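Local coordinates for purine catabolism protein pucG (Bacillus subtilis, PDB 3ISL), which catalyses the pyridoxal-phosphate-dependent transfer of the amino group of (S)-ureidoglycine to glyoxylate, yielding oxalurate and glycine in purine catabolism, at the interface of chains A and B. Residues are numbered along the deposited sequence; one frame, centred on the assembly and turned at random. Chains: chain A/B, Purine catabolism protein pucG.

The interface of chains A and B. Residues chain A 48, 277, 281; chain B 5.
The N-terminal loop of chain B, at its first modelled residue B:Arg5, meets helices 40-56 and 270-286 of chain A. Helix 40-56 gives A:Glu48; helix 270-286 gives A:Arg277 and A:Arg281, one turn apart. Both the backbone and the side chain of B:Arg5 are used. Its backbone carbonyl O accepts a hydrogen bond from the terminal nitrogen NH1 of A:Arg277 at 2.6 Å. The bond is nearly straight, 165° at the hydrogen, and lies in the carbonyl plane as well as in the guanidinium plane. The other terminal nitrogen, A:Arg277 NH2, turns to its own chain and makes a hydrogen-bonded salt bridge with the carboxylate oxygen OE1 of A:Glu48 at 2.9 Å. This donor comes from above the carboxylate plane. A bend at chi2 (-87°) turns the A:Arg277 chain so that its guanidinium spans A:Glu48 and the incoming backbone. The second carboxylate oxygen, A:Glu48 OE2, forms a salt bridge across the interface with the guanidinium of B:Arg5 through NH2. The modelled separation there is too short to be read closely. The carboxylate stands almost perpendicular to that guanidinium, whose edge it meets. A:Glu48 faces two arginines, one from each subunit, each meeting a different carboxylate oxygen. Its negative charge would probably ease the close approach of the two guanidinium groups. A:Arg281 adds mainly packing: its CD lies 3.5 Å from B:Arg5 O and 3.8 Å from B:Arg5 NE. Its side chain runs past that of B:Arg5 in the opposite direction. Replacing A:Arg277 by a leucine would probably leave the B:Arg5 carbonyl without this donor and A:Glu48 OE1 without its cationic mate, leaving the carboxylate held less firmly. The patch is part of the two-fold interface of the homodimer and has a twin with the chains exchanged. Here the N-terminal segment of one subunit reaches over helices 40-56 and 270-286 of the other.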
# COMPACT_ATOMS: atom_id res chain seq x y z
N GLU A 48 13.53 -4.83 13.86
CA GLU A 48 14.10 -3.55 14.27
C GLU A 48 13.15 -2.40 13.97
O GLU A 48 13.11 -1.38 14.68
CB GLU A 48 15.36 -3.33 13.45
CG GLU A 48 16.20 -2.18 13.95
CD GLU A 48 17.61 -2.31 13.41
OE1 GLU A 48 17.77 -3.03 12.37
OE2 GLU A 48 18.52 -1.71 14.07
N ARG A 277 11.93 1.92 7.64
CA ARG A 277 13.10 1.66 8.48
C ARG A 277 14.09 2.83 8.46
O ARG A 277 14.43 3.40 9.52
CB ARG A 277 13.74 0.35 8.00
CG ARG A 277 14.74 -0.39 9.00
CD ARG A 277 16.14 0.15 8.84
NE ARG A 277 17.08 -0.63 9.64
CZ ARG A 277 18.35 -0.32 9.86
NH1 ARG A 277 18.88 0.75 9.26
NH2 ARG A 277 19.11 -1.12 10.64
N ARG A 281 14.66 5.57 11.37
CA ARG A 281 16.01 5.67 11.98
C ARG A 281 16.48 7.14 12.01
O ARG A 281 17.14 7.54 12.95
CB ARG A 281 17.03 4.79 11.25
CG ARG A 281 18.48 5.07 11.56
CD ARG A 281 19.39 4.16 10.80
NE ARG A 281 19.46 4.43 9.36
CZ ARG A 281 20.26 5.32 8.77
NH1 ARG A 281 21.03 6.16 9.48
NH2 ARG A 281 20.25 5.39 7.46
N ARG B 5 24.89 1.57 11.03
CA ARG B 5 23.43 1.28 11.17
C ARG B 5 22.48 1.72 10.03
O ARG B 5 21.31 1.34 10.07
CB ARG B 5 22.92 1.65 12.55
CG ARG B 5 22.90 3.11 12.90
CD ARG B 5 21.90 3.31 13.98
NE ARG B 5 20.85 2.30 13.83
CZ ARG B 5 20.85 1.14 14.47
NH1 ARG B 5 21.85 0.85 15.32
NH2 ARG B 5 19.87 0.27 14.27